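Aldehyde dehydrogenase (Listeria monocytogenes, PDB 3K9D) probably oxidises aldehydes, or acts on related oxo groups, with NAD or NADP as electron acceptor. Local coordinates at the interface of chains A and B. Coordinates in Å, arbitrary orientation; residue numbers count along the deposited sequence, not the author numbering. Chains: chain A/B, Aldehyde dehydrogenase.

Contact 1: the interface of chains A and B. Residues chain A 100, 102, 444-449; chain B 397-399, 401, 411-414.
The carboxamide of B:Asn413 is the flat side-chain group that carries a bond here. A:Val449 lies over one face, chiefly with CG2; on the opposite side of the plane CB and CG of A:Lys100 pack against B:Asn413 CB. At the edge, ND2 gives a hydrogen to A:Lys100 O at 2.8 Å; the bond is nearly straight (174° at H) and the acceptor lies in the amide plane, though the donor sits above the carbonyl plane of A:Lys100 and not on a lone pair. The side chains of A:Val449 and B:Asn413 cross at about a right angle, CG1 of the valine 3.7 Å from B:Asn413 ND2. CG anti to the carbonyl carbon (chi1 -66°) turns the amide to A:Lys100 O; separately, A:Val102 CG2 rests on the asparagine backbone. The backbone N of B:Asn413 bonds a water that also bonds A:Thr447 O and A:Lys100 O. Beside this lies a parallel beta pairing of strand A 440-447 with strand B 396-399, which extends a sheet across the subunit boundary. B:Leu397 N donates to A:Arg444 O and B:Val399 N to A:Ala446 O, both within the carbonyl planes, while A:Ala446 N returns a bond to B:Leu397 O and A:Gly448 N one to B:Val399 O, nearly along the C=O axes. Side chains follow the pairing: A:Ile445 and B:Leu397 lie side by side, pointing the same way, with CG1 of the isoleucine 3.8 Å from CB of the leucine. A:Ile445 CG2, anti to its backbone N, also meets B:Val399 CG2. A:Ala446 CB turns to B:Leu414 CD2 at 3.6 Å, a branch that also touches A:Arg444 CB. Past the strand end, A:Gly448 CA packs on B:Thr401 CB, whose hydroxyl OG1 accepts a bond from B:Thr411 OG1. A further backbone bond, beyond the strand pairing, is almost straight: A:Val449 N donates to B:Thr411 O at 2.8 Å, 176° at H.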
ATOM      1  N   LYS A 100      26.730  -1.705  -0.627  1.00 26.09           N
ATOM      2  CA  LYS A 100      25.934  -0.500  -0.842  1.00 22.99           C
ATOM      3  C   LYS A 100      25.966   0.454   0.363  1.00 22.95           C
ATOM      4  O   LYS A 100      25.621   1.640   0.230  1.00 21.74           O
ATOM      5  CB  LYS A 100      24.495  -0.876  -1.189  1.00 22.49           C
ATOM      6  CG  LYS A 100      24.293  -1.227  -2.659  1.00 27.26           C
ATOM      7  CD  LYS A 100      22.819  -1.278  -3.019  1.00 31.64           C
ATOM      8  CE  LYS A 100      22.597  -1.180  -4.532  1.00 42.23           C
ATOM      9  NZ  LYS A 100      22.964  -2.429  -5.273  1.00 43.56           N
ATOM     10  N   VAL A 102      24.066   0.084   3.122  1.00 12.40           N
ATOM     11  CA  VAL A 102      22.655   0.271   3.453  1.00 14.59           C
ATOM     12  C   VAL A 102      22.190  -0.890   4.354  1.00 18.76           C
ATOM     13  O   VAL A 102      22.286  -2.057   3.976  1.00 15.83           O
ATOM     14  CB  VAL A 102      21.753   0.312   2.184  1.00  5.78           C
ATOM     15  CG1 VAL A 102      20.271   0.481   2.563  1.00 25.72           C
ATOM     16  CG2 VAL A 102      22.169   1.416   1.219  1.00 12.13           C
ATOM     17  N   ARG A 444      15.487   2.166   6.120  1.00 18.23           N
ATOM     18  CA  ARG A 444      16.820   2.042   5.548  1.00 13.05           C
ATOM     19  C   ARG A 444      17.809   3.048   6.096  1.00 16.90           C
ATOM     20  O   ARG A 444      17.533   4.250   6.165  1.00 16.94           O
ATOM     21  CB  ARG A 444      16.767   2.114   4.031  1.00 15.04           C
ATOM     22  CG  ARG A 444      16.069   0.914   3.431  1.00 23.77           C
ATOM     23  CD  ARG A 444      15.311   1.327   2.232  1.00 20.94           C
ATOM     24  NE  ARG A 444      14.486   0.259   1.676  1.00 17.59           N
ATOM     25  CZ  ARG A 444      13.163   0.226   1.756  1.00 17.05           C
ATOM     26  NH1 ARG A 444      12.503   1.182   2.408  1.00  9.84           N
ATOM     27  NH2 ARG A 444      12.495  -0.766   1.181  1.00 19.63           N
ATOM     28  N   ILE A 445      18.967   2.539   6.497  1.00 20.16           N
ATOM     29  CA  ILE A 445      20.000   3.357   7.112  1.00 14.82           C
ATOM     30  C   ILE A 445      21.154   3.338   6.136  1.00 20.16           C
ATOM     31  O   ILE A 445      21.729   2.281   5.878  1.00 15.23           O
ATOM     32  CB  ILE A 445      20.428   2.812   8.506  1.00 14.23           C
ATOM     33  CG1 ILE A 445      19.214   2.714   9.426  1.00  7.09           C
ATOM     34  CG2 ILE A 445      21.525   3.688   9.136  1.00 13.45           C
ATOM     35  CD1 ILE A 445      18.479   1.379   9.377  1.00 13.98           C
ATOM     36  N   ALA A 446      21.459   4.506   5.573  1.00 16.29           N
ATOM     37  CA  ALA A 446      22.393   4.605   4.460  1.00 11.56           C
ATOM     38  C   ALA A 446      23.505   5.605   4.718  1.00 14.04           C
ATOM     39  O   ALA A 446      23.246   6.713   5.193  1.00 11.29           O
ATOM     40  CB  ALA A 446      21.654   4.965   3.190  1.00 11.28           C
ATOM     41  N   THR A 447      24.728   5.189   4.380  1.00 10.41           N
ATOM     42  CA  THR A 447      25.952   5.978   4.520  1.00  8.62           C
ATOM     43  C   THR A 447      26.313   6.668   3.209  1.00 10.06           C
ATOM     44  O   THR A 447      26.218   6.055   2.146  1.00 10.28           O
ATOM     45  CB  THR A 447      27.128   5.063   4.962  1.00  9.69           C
ATOM     46  OG1 THR A 447      26.761   4.372   6.163  1.00 11.14           O
ATOM     47  CG2 THR A 447      28.414   5.850   5.211  1.00 11.73           C
ATOM     48  N   GLY A 448      26.735   7.935   3.300  1.00  8.56           N
ATOM     49  CA  GLY A 448      27.205   8.694   2.146  1.00 13.68           C
ATOM     50  C   GLY A 448      28.334   8.032   1.388  1.00 14.80           C
ATOM     51  O   GLY A 448      29.309   7.569   1.981  1.00 11.30           O
ATOM     52  N   VAL A 449      28.173   7.967   0.072  1.00 10.84           N
ATOM     53  CA  VAL A 449      29.172   7.370  -0.817  1.00 19.65           C
ATOM     54  C   VAL A 449      29.683   8.394  -1.848  1.00 18.33           C
ATOM     55  O   VAL A 449      30.624   8.125  -2.602  1.00 18.26           O
ATOM     56  CB  VAL A 449      28.626   6.078  -1.521  1.00 13.22           C
ATOM     57  CG1 VAL A 449      28.407   4.941  -0.503  1.00 12.42           C
ATOM     58  CG2 VAL A 449      27.338   6.359  -2.298  1.00 17.39           C
TER
ATOM     59  N   LEU B 397      17.429   6.810   7.562  1.00 18.86           N
ATOM     60  CA  LEU B 397      18.373   7.331   8.532  1.00 21.18           C
ATOM     61  C   LEU B 397      19.712   7.508   7.843  1.00 21.53           C
ATOM     62  O   LEU B 397      20.337   6.537   7.398  1.00 19.63           O
ATOM     63  CB  LEU B 397      18.491   6.413   9.754  1.00 20.26           C
ATOM     64  CG  LEU B 397      19.172   6.986  11.000  1.00 27.52           C
ATOM     65  CD1 LEU B 397      18.694   6.231  12.204  1.00 26.93           C
ATOM     66  CD2 LEU B 397      20.690   6.936  10.938  1.00 23.81           C
ATOM     67  N   LEU B 398      20.163   8.755   7.775  1.00 13.61           N
ATOM     68  CA  LEU B 398      21.287   9.082   6.920  1.00 20.89           C
ATOM     69  C   LEU B 398      22.558   9.268   7.717  1.00 17.48           C
ATOM     70  O   LEU B 398      22.560   9.898   8.764  1.00 21.32           O
ATOM     71  CB  LEU B 398      20.964  10.291   6.028  1.00 19.32           C
ATOM     72  CG  LEU B 398      19.577  10.272   5.368  1.00 20.23           C
ATOM     73  CD1 LEU B 398      19.256  11.624   4.816  1.00 17.96           C
ATOM     74  CD2 LEU B 398      19.402   9.163   4.308  1.00 18.31           C
ATOM     75  N   VAL B 399      23.635   8.671   7.227  1.00 15.01           N
ATOM     76  CA  VAL B 399      24.878   8.603   7.977  1.00 24.86           C
ATOM     77  C   VAL B 399      25.982   9.297   7.184  1.00 16.88           C
ATOM     78  O   VAL B 399      26.249   8.915   6.050  1.00 18.03           O
ATOM     79  CB  VAL B 399      25.265   7.130   8.266  1.00 19.29           C
ATOM     80  CG1 VAL B 399      26.583   7.058   8.970  1.00 14.75           C
ATOM     81  CG2 VAL B 399      24.172   6.434   9.108  1.00 18.57           C
ATOM     82  N   THR B 401      26.387  12.148   5.515  1.00 12.94           N
ATOM     83  CA  THR B 401      25.988  12.567   4.170  1.00 12.03           C
ATOM     84  C   THR B 401      25.124  13.815   4.306  1.00 16.86           C
ATOM     85  O   THR B 401      24.545  14.032   5.384  1.00 15.52           O
ATOM     86  CB  THR B 401      25.281  11.392   3.399  1.00 10.77           C
ATOM     87  OG1 THR B 401      25.217  11.680   2.002  1.00 16.73           O
ATOM     88  CG2 THR B 401      23.880  11.065   3.946  1.00 13.27           C
ATOM     89  N   THR B 411      23.415  10.965  -2.939  1.00 17.66           N
ATOM     90  CA  THR B 411      24.738  10.744  -2.346  1.00 19.41           C
ATOM     91  C   THR B 411      24.819   9.424  -1.554  1.00 20.28           C
ATOM     92  O   THR B 411      25.852   9.105  -0.964  1.00 24.89           O
ATOM     93  CB  THR B 411      25.190  11.932  -1.444  1.00 21.84           C
ATOM     94  OG1 THR B 411      24.242  12.145  -0.397  1.00 21.09           O
ATOM     95  CG2 THR B 411      25.353  13.226  -2.239  1.00 19.09           C
ATOM     96  N   THR B 412      23.723   8.667  -1.537  1.00 20.29           N
ATOM     97  CA  THR B 412      23.703   7.352  -0.893  1.00 21.36           C
ATOM     98  C   THR B 412      23.259   6.292  -1.907  1.00 26.76           C
ATOM     99  O   THR B 412      22.958   6.611  -3.071  1.00 19.78           O
ATOM    100  CB  THR B 412      22.759   7.322   0.331  1.00 23.15           C
ATOM    101  OG1 THR B 412      21.445   7.745  -0.054  1.00 17.86           O
ATOM    102  CG2 THR B 412      23.273   8.202   1.456  1.00 20.97           C
ATOM    103  N   ASN B 413      23.224   5.031  -1.479  1.00 22.60           N
ATOM    104  CA  ASN B 413      22.675   3.978  -2.332  1.00 22.98           C
ATOM    105  C   ASN B 413      21.243   3.621  -1.972  1.00 24.87           C
ATOM    106  O   ASN B 413      20.833   2.472  -2.098  1.00 23.96           O
ATOM    107  CB  ASN B 413      23.588   2.748  -2.370  1.00 17.87           C
ATOM    108  CG  ASN B 413      24.904   3.041  -3.038  1.00 20.12           C
ATOM    109  OD1 ASN B 413      24.933   3.528  -4.172  1.00 23.94           O
ATOM    110  ND2 ASN B 413      26.001   2.772  -2.347  1.00 20.91           N
ATOM    111  N   LEU B 414      20.486   4.624  -1.528  1.00 25.00           N
ATOM    112  CA  LEU B 414      19.040   4.511  -1.459  1.00 20.14           C
ATOM    113  C   LEU B 414      18.483   4.597  -2.875  1.00 26.85           C
ATOM    114  O   LEU B 414      19.156   5.085  -3.788  1.00 20.63           O
ATOM    115  CB  LEU B 414      18.433   5.604  -0.586  1.00 20.22           C
ATOM    116  CG  LEU B 414      18.797   5.638   0.903  1.00 13.73           C
ATOM    117  CD1 LEU B 414      18.084   6.820   1.562  1.00 16.83           C
ATOM    118  CD2 LEU B 414      18.466   4.306   1.593  1.00 14.99           C
TER
HETATM  119  O   HOH W   1      24.513   4.414   0.849  1.00 13.38           O

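Contact 2: the interface of chains A and B. Residues chain A 72, 237-238, 241, 405, 410-411; chain B 450-453, 455.
Three carboxylates gather round the ammonium of A:Lys237, making salt bridges from both chains. Its NZ lies 2.6 Å from B:Glu453 OE2, tip to tip, approaching from above the carboxylate plane, and 2.9 Å from B:Glu451 OE1, on the anti lone pair. The third, A:Asp241 OD2, belongs to the same chain and offers its syn lone pair. So much negative charge would be expected to favour the charged lysine. B:Glu451 is gripped again by A:His238, which crosses it at about a right angle with the carboxylate at the ring edge, in plane. NE2 donates to the syn lone pair of OE2 at 3.0 Å (161° at H); its bond to OE1 is weak. The nearby acid may favour a protonated imidazole.

Further out, a water joins A:Asp241 OD2, B:Glu451 OE1 and the backbone N of B:Leu452, at the start of helix B 452-455, bridging two carboxylate oxygens 4.4 Å apart. Helix A 232-243 presents lysine, histidine and aspartate together. The lysine leaves it with CG anti to the backbone N (chi1 179°) and bends only at its end (chi4 -71°), turning NZ toward the acids. Next to the polar cluster, B:Leu452 CG packs on A:Leu405 CD2 at 3.6 Å, and its CD1 lies beside the carboxylate of A:Asp241. B:Ile455 crosses A:Leu405 obliquely, its CD1 4.0 Å from A:Leu405 CG. At the far margin, A:Thr411 CB sits 3.3 Å from B:Leu450 O.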
ATOM      1  N   ILE A  72     -11.643 -27.380   9.280  1.00 18.31           N
ATOM      2  CA  ILE A  72     -10.526 -27.300   8.322  1.00 17.93           C
ATOM      3  C   ILE A  72     -10.009 -25.850   8.136  1.00 14.85           C
ATOM      4  O   ILE A  72      -8.795 -25.616   8.077  1.00 15.38           O
ATOM      5  CB  ILE A  72     -10.927 -27.947   6.955  1.00 21.10           C
ATOM      6  CG1 ILE A  72     -11.171 -29.457   7.123  1.00 17.40           C
ATOM      7  CG2 ILE A  72      -9.864 -27.729   5.877  1.00 17.97           C
ATOM      8  CD1 ILE A  72     -12.067 -30.044   6.048  1.00 20.40           C
ATOM      9  N   LYS A 237     -14.001 -32.770  -9.994  1.00 14.51           N
ATOM     10  CA  LYS A 237     -13.785 -33.044  -8.556  1.00 15.36           C
ATOM     11  C   LYS A 237     -13.243 -31.807  -7.840  1.00 14.17           C
ATOM     12  O   LYS A 237     -13.697 -31.470  -6.758  1.00 20.29           O
ATOM     13  CB  LYS A 237     -12.821 -34.222  -8.377  1.00 17.58           C
ATOM     14  CG  LYS A 237     -12.480 -34.594  -6.944  1.00 16.67           C
ATOM     15  CD  LYS A 237     -11.235 -35.473  -6.905  1.00 23.92           C
ATOM     16  CE  LYS A 237     -10.803 -35.752  -5.468  1.00 34.67           C
ATOM     17  NZ  LYS A 237     -10.225 -34.538  -4.794  1.00 23.97           N
ATOM     18  N   HIS A 238     -12.283 -31.133  -8.467  1.00 16.85           N
ATOM     19  CA  HIS A 238     -11.725 -29.893  -7.916  1.00 17.12           C
ATOM     20  C   HIS A 238     -12.778 -28.785  -7.766  1.00 12.39           C
ATOM     21  O   HIS A 238     -12.885 -28.178  -6.713  1.00 14.63           O
ATOM     22  CB  HIS A 238     -10.532 -29.420  -8.739  1.00 16.06           C
ATOM     23  CG  HIS A 238      -9.281 -30.218  -8.514  1.00 16.24           C
ATOM     24  ND1 HIS A 238      -8.189 -30.139  -9.351  1.00 13.22           N
ATOM     25  CD2 HIS A 238      -8.943 -31.099  -7.540  1.00 20.09           C
ATOM     26  CE1 HIS A 238      -7.239 -30.944  -8.911  1.00 21.86           C
ATOM     27  NE2 HIS A 238      -7.669 -31.534  -7.812  1.00 21.56           N
ATOM     28  N   ASP A 241     -15.087 -29.825  -5.054  1.00 17.33           N
ATOM     29  CA  ASP A 241     -14.372 -29.755  -3.751  1.00 19.12           C
ATOM     30  C   ASP A 241     -14.398 -28.346  -3.179  1.00 19.16           C
ATOM     31  O   ASP A 241     -14.595 -28.155  -1.974  1.00 17.67           O
ATOM     32  CB  ASP A 241     -12.899 -30.196  -3.873  1.00 13.88           C
ATOM     33  CG  ASP A 241     -12.720 -31.716  -3.889  1.00 25.37           C
ATOM     34  OD1 ASP A 241     -13.678 -32.453  -3.581  1.00 18.85           O
ATOM     35  OD2 ASP A 241     -11.606 -32.175  -4.219  1.00 26.26           O
ATOM     36  N   LEU A 405      -9.710 -23.464  -2.258  1.00 18.41           N
ATOM     37  CA  LEU A 405      -8.590 -24.055  -1.576  1.00 16.84           C
ATOM     38  C   LEU A 405      -7.262 -23.634  -2.217  1.00 20.03           C
ATOM     39  O   LEU A 405      -6.259 -23.502  -1.537  1.00 20.40           O
ATOM     40  CB  LEU A 405      -8.748 -25.585  -1.598  1.00 14.77           C
ATOM     41  CG  LEU A 405      -9.598 -26.354  -0.570  1.00 29.48           C
ATOM     42  CD1 LEU A 405     -10.854 -25.638  -0.067  1.00 29.53           C
ATOM     43  CD2 LEU A 405      -9.982 -27.718  -1.163  1.00 27.70           C
ATOM     44  N   ALA A 410      -4.063 -23.210   0.317  1.00 22.21           N
ATOM     45  CA  ALA A 410      -4.187 -24.472   1.054  1.00 27.70           C
ATOM     46  C   ALA A 410      -3.805 -25.663   0.167  1.00 22.67           C
ATOM     47  O   ALA A 410      -3.120 -26.578   0.612  1.00 24.66           O
ATOM     48  CB  ALA A 410      -5.593 -24.633   1.627  1.00 16.95           C
ATOM     49  N   THR A 411      -4.241 -25.632  -1.091  1.00 18.10           N
ATOM     50  CA  THR A 411      -3.817 -26.632  -2.078  1.00 23.30           C
ATOM     51  C   THR A 411      -2.787 -26.108  -3.091  1.00 20.79           C
ATOM     52  O   THR A 411      -2.327 -26.866  -3.953  1.00 29.29           O
ATOM     53  CB  THR A 411      -5.003 -27.264  -2.846  1.00 21.60           C
ATOM     54  OG1 THR A 411      -5.686 -26.256  -3.592  1.00 20.54           O
ATOM     55  CG2 THR A 411      -5.965 -27.956  -1.902  1.00 19.55           C
TER
ATOM     56  N   LEU B 450      -1.661 -30.110  -3.663  1.00 12.26           N
ATOM     57  CA  LEU B 450      -2.377 -31.039  -2.763  1.00 17.79           C
ATOM     58  C   LEU B 450      -3.856 -31.194  -3.137  1.00 13.58           C
ATOM     59  O   LEU B 450      -4.396 -30.389  -3.887  1.00 18.99           O
ATOM     60  CB  LEU B 450      -2.282 -30.562  -1.307  1.00 14.07           C
ATOM     61  CG  LEU B 450      -0.963 -30.457  -0.542  1.00 28.93           C
ATOM     62  CD1 LEU B 450      -1.262 -30.089   0.903  1.00 35.29           C
ATOM     63  CD2 LEU B 450      -0.161 -31.750  -0.597  1.00 36.78           C
ATOM     64  N   GLU B 451      -4.498 -32.240  -2.617  1.00 16.22           N
ATOM     65  CA  GLU B 451      -5.948 -32.419  -2.755  1.00 11.55           C
ATOM     66  C   GLU B 451      -6.625 -32.084  -1.423  1.00 13.09           C
ATOM     67  O   GLU B 451      -5.949 -32.030  -0.405  1.00 11.54           O
ATOM     68  CB  GLU B 451      -6.267 -33.864  -3.144  1.00 22.89           C
ATOM     69  CG  GLU B 451      -5.682 -34.307  -4.474  1.00 13.22           C
ATOM     70  CD  GLU B 451      -6.394 -33.718  -5.687  1.00  6.27           C
ATOM     71  OE1 GLU B 451      -7.635 -33.547  -5.650  1.00 23.28           O
ATOM     72  OE2 GLU B 451      -5.707 -33.449  -6.692  1.00 35.70           O
ATOM     73  N   LEU B 452      -7.950 -31.874  -1.431  1.00 12.93           N
ATOM     74  CA  LEU B 452      -8.737 -31.663  -0.205  1.00 15.17           C
ATOM     75  C   LEU B 452      -8.497 -32.786   0.812  1.00  3.64           C
ATOM     76  O   LEU B 452      -8.298 -32.505   1.990  1.00 17.43           O
ATOM     77  CB  LEU B 452     -10.240 -31.566  -0.515  1.00 21.11           C
ATOM     78  CG  LEU B 452     -11.269 -30.753   0.304  1.00 20.15           C
ATOM     79  CD1 LEU B 452     -12.688 -31.233  -0.020  1.00 24.88           C
ATOM     80  CD2 LEU B 452     -11.062 -30.680   1.825  1.00 22.58           C
ATOM     81  N   GLU B 453      -8.463 -34.033   0.336  1.00 15.44           N
ATOM     82  CA  GLU B 453      -8.194 -35.222   1.167  1.00 12.47           C
ATOM     83  C   GLU B 453      -6.867 -35.163   1.926  1.00 20.24           C
ATOM     84  O   GLU B 453      -6.750 -35.747   3.004  1.00 24.33           O
ATOM     85  CB  GLU B 453      -8.265 -36.525   0.343  1.00  8.71           C
ATOM     86  CG  GLU B 453      -9.446 -36.629  -0.620  1.00 31.22           C
ATOM     87  CD  GLU B 453      -9.108 -36.101  -2.009  1.00 41.83           C
ATOM     88  OE1 GLU B 453      -8.490 -36.839  -2.810  1.00 29.11           O
ATOM     89  OE2 GLU B 453      -9.456 -34.941  -2.292  1.00 21.85           O
ATOM     90  N   ILE B 455      -5.498 -32.246   3.031  1.00 21.62           N
ATOM     91  CA  ILE B 455      -5.547 -31.182   4.027  1.00 25.03           C
ATOM     92  C   ILE B 455      -6.446 -31.506   5.239  1.00 22.28           C
ATOM     93  O   ILE B 455      -6.223 -30.977   6.327  1.00 34.71           O
ATOM     94  CB  ILE B 455      -5.814 -29.777   3.387  1.00 36.56           C
ATOM     95  CG1 ILE B 455      -7.286 -29.588   3.010  1.00 31.63           C
ATOM     96  CG2 ILE B 455      -4.881 -29.553   2.182  1.00 27.65           C
ATOM     97  CD1 ILE B 455      -7.573 -28.305   2.261  1.00 31.67           C
TER
HETATM   98  O   HOH W   2      -9.021 -31.502  -4.065  1.00 13.37           O

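The C-alpha centres of contact 1 and contact 2, in the copies given, lie about 48 Å apart. They share the C-terminal segment around 444-455 on one side and the loop around 410-414 on the other, with the chains exchanged, besides elements of their own. Thr411 takes a backbone bond in contact 1 and a weak one in contact 2. The segment of contact 1 ends at 449 and that of contact 2 begins at 450, so by the two-fold each contact adjoins the twin of the other. This reciprocal exchange of C-terminal arms suggests a stable dimer, although the deposited assembly alone does not prove it.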